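Local coordinates for type IV pilus assembly protein PilF (Pseudomonas aeruginosa, PDB 2HO1), which is required for outer-membrane localisation of the secretin PilQ and its assembly into dodecamers, and so for type IV pilus formation and twitching motility, at residues L77-Q82 against E92-A97; S69-H74 against A99-N104. One frame throughout, in Å; residues are numbered along the deposited sequence.

Both contacts join the same two helices, 71-83 and 87-100, an antiparallel pair in the superhelix of tetratricopeptide repeats; the centres of the two contacts lie about 10 Å apart. Contact 1 is a buried part of the interface, between the later turns of helix 71-83 and the middle of helix 87-100, where methyl groups, an aromatic face and the carbon chain of a glutamate mesh and a single tyrosine hydroxyl supplies the hydrogen bond. Contact 2 lies at the surface, where helix 71-83 begins and helix 87-100 ends; there serines, carboxylates, an amide and bound waters replace most of the apolar packing. The two meet at His74, which packs on Ala97 and faces Glu93.

Contact 1 (L77-Q82 against E92-A97); sequences LAVVFQ and EEYRKA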
ATOM      1  N   LEU A  77       4.972 -18.343 -17.672  1.00 29.08           N
ATOM      2  CA  LEU A  77       5.682 -18.005 -18.906  1.00 31.34           C
ATOM      3  C   LEU A  77       6.472 -16.705 -18.669  1.00 30.92           C
ATOM      4  O   LEU A  77       7.592 -16.566 -19.138  1.00 32.02           O
ATOM      5  CB  LEU A  77       4.683 -17.859 -20.054  1.00 33.34           C
ATOM      6  CG  LEU A  77       5.199 -17.841 -21.501  1.00 37.25           C
ATOM      7  CD1 LEU A  77       6.078 -19.072 -21.803  1.00 35.44           C
ATOM      8  CD2 LEU A  77       3.971 -17.826 -22.424  1.00 37.71           C
ATOM      9  N   ALA A  78       5.881 -15.766 -17.921  1.00 31.05           N
ATOM     10  CA  ALA A  78       6.535 -14.519 -17.562  1.00 29.44           C
ATOM     11  C   ALA A  78       7.874 -14.726 -16.864  1.00 30.33           C
ATOM     12  O   ALA A  78       8.834 -14.021 -17.158  1.00 29.09           O
ATOM     13  CB  ALA A  78       5.616 -13.653 -16.717  1.00 29.25           C
ATOM     14  N   VAL A  79       7.954 -15.696 -15.951  0.50 28.66           N
ATOM     15  CA  VAL A  79       9.231 -15.908 -15.290  0.50 27.53           C
ATOM     16  C   VAL A  79      10.172 -16.681 -16.218  0.50 27.82           C
ATOM     17  O   VAL A  79      11.392 -16.621 -16.053  0.50 27.81           O
ATOM     18  CB  VAL A  79       9.081 -16.648 -13.940  0.50 28.62           C
ATOM     19  CG1 VAL A  79       7.946 -16.026 -13.120  0.50 21.88           C
ATOM     20  CG2 VAL A  79       8.866 -18.111 -14.177  0.50 28.32           C
ATOM     21  N   VAL A  80       9.616 -17.412 -17.183  1.00 27.42           N
ATOM     22  CA  VAL A  80      10.471 -18.137 -18.125  1.00 29.24           C
ATOM     23  C   VAL A  80      11.234 -17.022 -18.863  1.00 29.07           C
ATOM     24  O   VAL A  80      12.451 -17.024 -18.883  1.00 31.99           O
ATOM     25  CB  VAL A  80       9.704 -18.973 -19.177  1.00 29.09           C
ATOM     26  CG1 VAL A  80      10.680 -19.382 -20.313  1.00 29.03           C
ATOM     27  CG2 VAL A  80       9.103 -20.249 -18.535  1.00 28.55           C
ATOM     28  N   PHE A  81      10.512 -16.061 -19.429  1.00 29.71           N
ATOM     29  CA  PHE A  81      11.121 -14.948 -20.160  1.00 31.02           C
ATOM     30  C   PHE A  81      12.044 -14.086 -19.297  1.00 32.01           C
ATOM     31  O   PHE A  81      13.105 -13.658 -19.744  1.00 31.96           O
ATOM     32  CB  PHE A  81      10.041 -14.064 -20.785  1.00 28.72           C
ATOM     33  CG  PHE A  81       9.309 -14.709 -21.923  1.00 30.23           C
ATOM     34  CD1 PHE A  81       9.997 -15.363 -22.927  1.00 32.90           C
ATOM     35  CD2 PHE A  81       7.931 -14.651 -21.995  1.00 29.92           C
ATOM     36  CE1 PHE A  81       9.324 -15.954 -23.975  1.00 32.65           C
ATOM     37  CE2 PHE A  81       7.254 -15.240 -23.041  1.00 28.90           C
ATOM     38  CZ  PHE A  81       7.951 -15.892 -24.032  1.00 29.69           C
ATOM     39  N   GLN A  82      11.603 -13.805 -18.075  1.00 31.38           N
ATOM     40  CA  GLN A  82      12.363 -12.995 -17.137  1.00 32.53           C
ATOM     41  C   GLN A  82      13.687 -13.686 -16.899  1.00 33.08           C
ATOM     42  O   GLN A  82      14.732 -13.056 -16.864  1.00 34.62           O
ATOM     43  CB  GLN A  82      11.569 -12.872 -15.827  1.00 33.52           C
ATOM     44  CG  GLN A  82      12.323 -12.369 -14.603  1.00 33.87           C
ATOM     45  CD  GLN A  82      11.378 -12.231 -13.389  1.00 35.43           C
ATOM     46  OE1 GLN A  82      10.225 -12.686 -13.432  1.00 32.72           O
ATOM     47  NE2 GLN A  82      11.860 -11.612 -12.324  1.00 33.78           N
ATOM     48  N   GLU A  92       5.055  -8.311 -20.956  1.00 30.65           N
ATOM     49  CA  GLU A  92       3.789  -8.589 -21.631  1.00 32.39           C
ATOM     50  C   GLU A  92       3.037  -9.787 -20.992  1.00 32.82           C
ATOM     51  O   GLU A  92       1.798  -9.804 -20.929  1.00 32.64           O
ATOM     52  CB  GLU A  92       4.048  -8.901 -23.096  1.00 34.01           C
ATOM     53  CG  GLU A  92       2.801  -9.195 -23.900  1.00 36.07           C
ATOM     54  CD  GLU A  92       3.147  -9.446 -25.350  1.00 41.04           C
ATOM     55  OE1 GLU A  92       3.437 -10.596 -25.715  1.00 44.43           O
ATOM     56  OE2 GLU A  92       3.163  -8.473 -26.117  1.00 49.90           O
ATOM     57  N   GLU A  93       3.779 -10.796 -20.558  1.00 30.18           N
ATOM     58  CA  GLU A  93       3.137 -11.953 -19.956  1.00 31.26           C
ATOM     59  C   GLU A  93       2.646 -11.623 -18.545  1.00 32.67           C
ATOM     60  O   GLU A  93       1.606 -12.106 -18.127  1.00 32.96           O
ATOM     61  CB  GLU A  93       4.086 -13.138 -19.936  1.00 33.40           C
ATOM     62  CG  GLU A  93       4.240 -13.839 -21.296  1.00 34.33           C
ATOM     63  CD  GLU A  93       2.908 -14.303 -21.882  1.00 38.86           C
ATOM     64  OE1 GLU A  93       2.096 -14.928 -21.156  1.00 38.99           O
ATOM     65  OE2 GLU A  93       2.672 -14.056 -23.084  1.00 38.80           O
ATOM     66  N   TYR A  94       3.419 -10.831 -17.802  1.00 32.29           N
ATOM     67  CA  TYR A  94       2.987 -10.391 -16.486  1.00 31.89           C
ATOM     68  C   TYR A  94       1.694  -9.596 -16.595  1.00 33.78           C
ATOM     69  O   TYR A  94       0.785  -9.768 -15.789  1.00 35.16           O
ATOM     70  CB  TYR A  94       4.077  -9.567 -15.800  1.00 30.32           C
ATOM     71  CG  TYR A  94       5.038 -10.385 -14.965  1.00 28.73           C
ATOM     72  CD1 TYR A  94       4.573 -11.285 -14.017  1.00 27.28           C
ATOM     73  CD2 TYR A  94       6.410 -10.255 -15.123  1.00 26.81           C
ATOM     74  CE1 TYR A  94       5.446 -12.032 -13.255  1.00 27.52           C
ATOM     75  CE2 TYR A  94       7.289 -10.997 -14.364  1.00 26.91           C
ATOM     76  CZ  TYR A  94       6.803 -11.884 -13.430  1.00 29.21           C
ATOM     77  OH  TYR A  94       7.676 -12.624 -12.672  1.00 28.56           O
ATOM     78  N   ARG A  95       1.593  -8.745 -17.609  1.00 34.55           N
ATOM     79  CA  ARG A  95       0.382  -7.962 -17.791  1.00 36.24           C
ATOM     80  C   ARG A  95      -0.801  -8.816 -18.216  1.00 35.23           C
ATOM     81  O   ARG A  95      -1.921  -8.558 -17.792  1.00 35.59           O
ATOM     82  CB  ARG A  95       0.609  -6.824 -18.792  1.00 35.39           C
ATOM     83  CG  ARG A  95       1.516  -5.742 -18.265  1.00 36.33           C
ATOM     84  CD  ARG A  95       1.525  -4.613 -19.257  1.00 39.08           C
ATOM     85  NE  ARG A  95       2.625  -3.673 -19.125  1.00 43.35           N
ATOM     86  CZ  ARG A  95       2.720  -2.719 -18.197  1.00 46.54           C
ATOM     87  NH1 ARG A  95       1.772  -2.571 -17.268  1.00 47.65           N
ATOM     88  NH2 ARG A  95       3.747  -1.869 -18.236  1.00 44.08           N
ATOM     89  N   LYS A  96      -0.569  -9.829 -19.049  1.00 34.36           N
ATOM     90  CA  LYS A  96      -1.669 -10.690 -19.467  1.00 33.13           C
ATOM     91  C   LYS A  96      -2.172 -11.492 -18.271  1.00 34.56           C
ATOM     92  O   LYS A  96      -3.356 -11.742 -18.151  1.00 34.14           O
ATOM     93  CB  LYS A  96      -1.254 -11.661 -20.586  1.00 35.07           C
ATOM     94  CG  LYS A  96      -0.975 -10.969 -21.941  1.00 36.17           C
ATOM     95  CD  LYS A  96      -0.674 -11.999 -23.017  1.00 38.08           C
ATOM     96  CE  LYS A  96      -0.439 -11.344 -24.368  1.00 39.90           C
ATOM     97  NZ  LYS A  96      -0.168 -12.398 -25.394  1.00 41.26           N
ATOM     98  N   ALA A  97      -1.257 -11.900 -17.401  1.00 34.22           N
ATOM     99  CA  ALA A  97      -1.601 -12.661 -16.207  1.00 34.29           C
ATOM    100  C   ALA A  97      -2.502 -11.808 -15.290  1.00 35.72           C
ATOM    101  O   ALA A  97      -3.484 -12.301 -14.747  1.00 37.84           O
ATOM    102  CB  ALA A  97      -0.334 -13.053 -15.494  1.00 29.94           C
TER
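Glu93 and Tyr94, neighbours on helix 87-100, straddle the methyl group of Ala78 on helix 71-83. The two short segments run nearly antiparallel, their axes 8.5 Å apart, and this close approach is made where the small Ala78 faces Glu93. Glu93 can be followed outward. Its CB rests on Ala78 CB at 3.6 Å; CG then meets the edge of the Phe81 ring, near the ring plane, touching CD2 and CE2. A bend at chi2 (-56°) turns the chain toward Leu77, whose CD2 packs against the carboxylate carbon CD and lies 3.7 Å from Glu93 OE1. The strongest polar partner of this buried carboxylate is His74, one turn before Ala78, which hydrogen-bonds OE1 through ND1.

On the other side of Ala78 the Tyr94 ring lies flat against the methyl group. Ala78 CB stands 3.6 Å from the ring centroid and only 5° off the normal, a CH-pi contact over the centre of one face. The hydroxyl reaches on to the next turn of helix 71-83, where Tyr94 OH donates to Gln82 OE1 at 2.7 Å, in the carbonyl plane, with the amide turned 68° from the ring. Gln82 NE2 is hydrogen-bonded to Glu117 OE1, and Tyr94 meets Tyr111, which ties the pair to helix 105-117. Close antiparallel packing around a small residue, with larger side chains on its flanks, is characteristic of the helix pairs that build a tetratricopeptide repeat superhelix.

Contact 2 (S69-H74 against A99-N104); sequences SSADAH and ASDSRN
With chi1 at -56°, which swings OG away from its own carbonyl, Ser100 directs the hydroxyl at the carbonyl of Ser69, while chi1 of Asp101 (49°) folds its carboxylate back toward Ala71. These groups join two turns of the tetratricopeptide repeat array: the one leading into helix 71-83 and the one linking helix 87-100 to helix 105-117. Ser100 OG donates to Ser69 O at 2.8 Å, in the carbonyl plane. Beside this bond Ala71 CB packs against Ser100 CB at 3.9 Å and Asp101 OD1 at 3.6 Å.

Both segments also carry bonds of their own. Ser70 is the N-cap of helix 71-83, its OG accepting from Ala73 N. Residues Asp101 to Asn104 form a type I beta turn, across which Asn104 ND2 donates to Asp101 OD2 from the syn side, 35° out of the carboxylate plane. Asn104 in turn caps helix 105-117, its OD1 accepting from Val107 N. Arg103, at the same turn, forms a salt bridge with Glu162 of the second subunit. Asp72 and Asn104 are joined through solvent: one water donates to Asp72 OD1 and accepts from Asn104 ND2, at 2.9 Å from each atom.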
ATOM      1  N   SER A  69      -6.599 -17.500 -21.376  1.00 50.19           N
ATOM      2  CA  SER A  69      -6.529 -16.443 -20.385  1.00 49.31           C
ATOM      3  C   SER A  69      -6.042 -16.910 -19.005  1.00 48.41           C
ATOM      4  O   SER A  69      -6.097 -16.163 -18.036  1.00 47.49           O
ATOM      5  CB  SER A  69      -7.889 -15.757 -20.274  1.00 49.65           C
ATOM      6  OG  SER A  69      -8.823 -16.585 -19.611  1.00 52.15           O
ATOM      7  N   SER A  70      -5.550 -18.141 -18.913  1.00 46.82           N
ATOM      8  CA  SER A  70      -5.046 -18.635 -17.628  1.00 45.28           C
ATOM      9  C   SER A  70      -3.986 -17.694 -17.023  1.00 44.32           C
ATOM     10  O   SER A  70      -2.898 -17.514 -17.596  1.00 44.83           O
ATOM     11  CB  SER A  70      -4.435 -20.030 -17.787  1.00 45.20           C
ATOM     12  OG  SER A  70      -3.682 -20.371 -16.637  1.00 41.16           O
ATOM     13  N   ALA A  71      -4.292 -17.120 -15.859  1.00 40.93           N
ATOM     14  CA  ALA A  71      -3.380 -16.198 -15.210  1.00 38.71           C
ATOM     15  C   ALA A  71      -2.119 -16.908 -14.735  1.00 38.94           C
ATOM     16  O   ALA A  71      -1.012 -16.348 -14.801  1.00 36.85           O
ATOM     17  CB  ALA A  71      -4.066 -15.506 -14.032  1.00 38.40           C
ATOM     18  N   ASP A  72      -2.274 -18.135 -14.251  1.00 35.84           N
ATOM     19  CA  ASP A  72      -1.121 -18.858 -13.764  1.00 37.23           C
ATOM     20  C   ASP A  72      -0.193 -19.291 -14.915  1.00 35.83           C
ATOM     21  O   ASP A  72       1.011 -19.398 -14.713  1.00 36.23           O
ATOM     22  CB  ASP A  72      -1.543 -20.097 -12.959  1.00 41.64           C
ATOM     23  CG  ASP A  72      -2.023 -19.766 -11.540  1.00 45.13           C
ATOM     24  OD1 ASP A  72      -2.039 -18.586 -11.131  1.00 48.61           O
ATOM     25  OD2 ASP A  72      -2.380 -20.718 -10.825  1.00 49.51           O
ATOM     26  N   ALA A  73      -0.744 -19.550 -16.096  1.00 33.31           N
ATOM     27  CA  ALA A  73       0.094 -19.967 -17.225  1.00 33.58           C
ATOM     28  C   ALA A  73       0.848 -18.759 -17.772  1.00 34.05           C
ATOM     29  O   ALA A  73       2.048 -18.841 -18.095  1.00 33.60           O
ATOM     30  CB  ALA A  73      -0.742 -20.617 -18.304  1.00 32.97           C
ATOM     31  N   HIS A  74       0.155 -17.634 -17.890  1.00 33.13           N
ATOM     32  CA  HIS A  74       0.842 -16.416 -18.332  1.00 33.92           C
ATOM     33  C   HIS A  74       1.939 -16.060 -17.325  1.00 33.38           C
ATOM     34  O   HIS A  74       3.081 -15.761 -17.696  1.00 32.35           O
ATOM     35  CB  HIS A  74      -0.145 -15.275 -18.446  1.00 34.10           C
ATOM     36  CG  HIS A  74      -0.981 -15.353 -19.674  1.00 33.70           C
ATOM     37  ND1 HIS A  74      -0.436 -15.353 -20.942  1.00 36.75           N
ATOM     38  CD2 HIS A  74      -2.319 -15.449 -19.836  1.00 35.50           C
ATOM     39  CE1 HIS A  74      -1.407 -15.443 -21.831  1.00 37.27           C
ATOM     40  NE2 HIS A  74      -2.559 -15.501 -21.187  1.00 37.78           N
ATOM     41  N   ALA A  99      -4.403  -9.275 -16.293  1.00 44.84           N
ATOM     42  CA  ALA A  99      -5.592  -8.786 -16.972  1.00 49.60           C
ATOM     43  C   ALA A  99      -6.717  -9.629 -16.424  1.00 53.70           C
ATOM     44  O   ALA A  99      -7.793  -9.129 -16.089  1.00 54.68           O
ATOM     45  CB  ALA A  99      -5.468  -8.973 -18.486  1.00 48.91           C
ATOM     46  N   SER A 100      -6.437 -10.922 -16.307  1.00 57.78           N
ATOM     47  CA  SER A 100      -7.400 -11.878 -15.783  1.00 61.09           C
ATOM     48  C   SER A 100      -7.873 -11.414 -14.399  1.00 62.27           C
ATOM     49  O   SER A 100      -9.041 -11.047 -14.217  1.00 63.13           O
ATOM     50  CB  SER A 100      -6.743 -13.254 -15.710  1.00 61.87           C
ATOM     51  OG  SER A 100      -6.246 -13.614 -16.992  1.00 66.21           O
ATOM     52  N   ASP A 101      -6.965 -11.442 -13.428  1.00 62.09           N
ATOM     53  CA  ASP A 101      -7.271 -10.983 -12.078  1.00 61.43           C
ATOM     54  C   ASP A 101      -6.209  -9.969 -11.667  1.00 58.59           C
ATOM     55  O   ASP A 101      -5.129 -10.332 -11.245  1.00 55.86           O
ATOM     56  CB  ASP A 101      -7.309 -12.159 -11.082  1.00 64.23           C
ATOM     57  CG  ASP A 101      -6.088 -13.070 -11.187  1.00 67.35           C
ATOM     58  OD1 ASP A 101      -5.147 -12.732 -11.958  1.00 65.88           O
ATOM     59  OD2 ASP A 101      -6.078 -14.120 -10.489  1.00 66.45           O
ATOM     60  N   SER A 102      -6.532  -8.691 -11.822  1.00 58.42           N
ATOM     61  CA  SER A 102      -5.622  -7.593 -11.482  1.00 58.37           C
ATOM     62  C   SER A 102      -5.188  -7.524 -10.010  1.00 56.80           C
ATOM     63  O   SER A 102      -4.264  -6.767  -9.680  1.00 55.64           O
ATOM     64  CB  SER A 102      -6.270  -6.256 -11.838  1.00 58.90           C
ATOM     65  OG  SER A 102      -7.445  -6.073 -11.062  1.00 60.05           O
ATOM     66  N   ARG A 103      -5.848  -8.292  -9.134  1.00 54.35           N
ATOM     67  CA  ARG A 103      -5.515  -8.257  -7.700  1.00 52.70           C
ATOM     68  C   ARG A 103      -4.868  -9.503  -7.084  1.00 49.35           C
ATOM     69  O   ARG A 103      -4.788  -9.616  -5.859  1.00 48.17           O
ATOM     70  CB  ARG A 103      -6.746  -7.827  -6.886  1.00 54.47           C
ATOM     71  CG  ARG A 103      -7.169  -6.386  -7.248  1.00 59.08           C
ATOM     72  CD  ARG A 103      -8.202  -5.756  -6.297  1.00 62.89           C
ATOM     73  NE  ARG A 103      -9.494  -6.442  -6.312  1.00 66.10           N
ATOM     74  CZ  ARG A 103      -9.897  -7.300  -5.378  1.00 67.84           C
ATOM     75  NH1 ARG A 103      -9.107  -7.577  -4.344  1.00 68.28           N
ATOM     76  NH2 ARG A 103     -11.094  -7.874  -5.473  1.00 68.02           N
ATOM     77  N   ASN A 104      -4.380 -10.393  -7.953  1.00 42.00           N
ATOM     78  CA  ASN A 104      -3.685 -11.620  -7.590  1.00 38.20           C
ATOM     79  C   ASN A 104      -2.344 -11.258  -6.939  1.00 35.76           C
ATOM     80  O   ASN A 104      -1.381 -10.909  -7.629  1.00 34.11           O
ATOM     81  CB  ASN A 104      -3.419 -12.440  -8.865  1.00 36.73           C
ATOM     82  CG  ASN A 104      -2.719 -13.739  -8.585  1.00 34.14           C
ATOM     83  OD1 ASN A 104      -1.797 -13.809  -7.796  1.00 39.56           O
ATOM     84  ND2 ASN A 104      -3.146 -14.781  -9.255  1.00 42.59           N
TER
HETATM   85  O   HOH W   1      -1.968 -17.310  -8.538  1.00 50.90           O
HETATM   86  O   HOH W   2      -5.299 -17.490 -10.584  1.00 64.08           O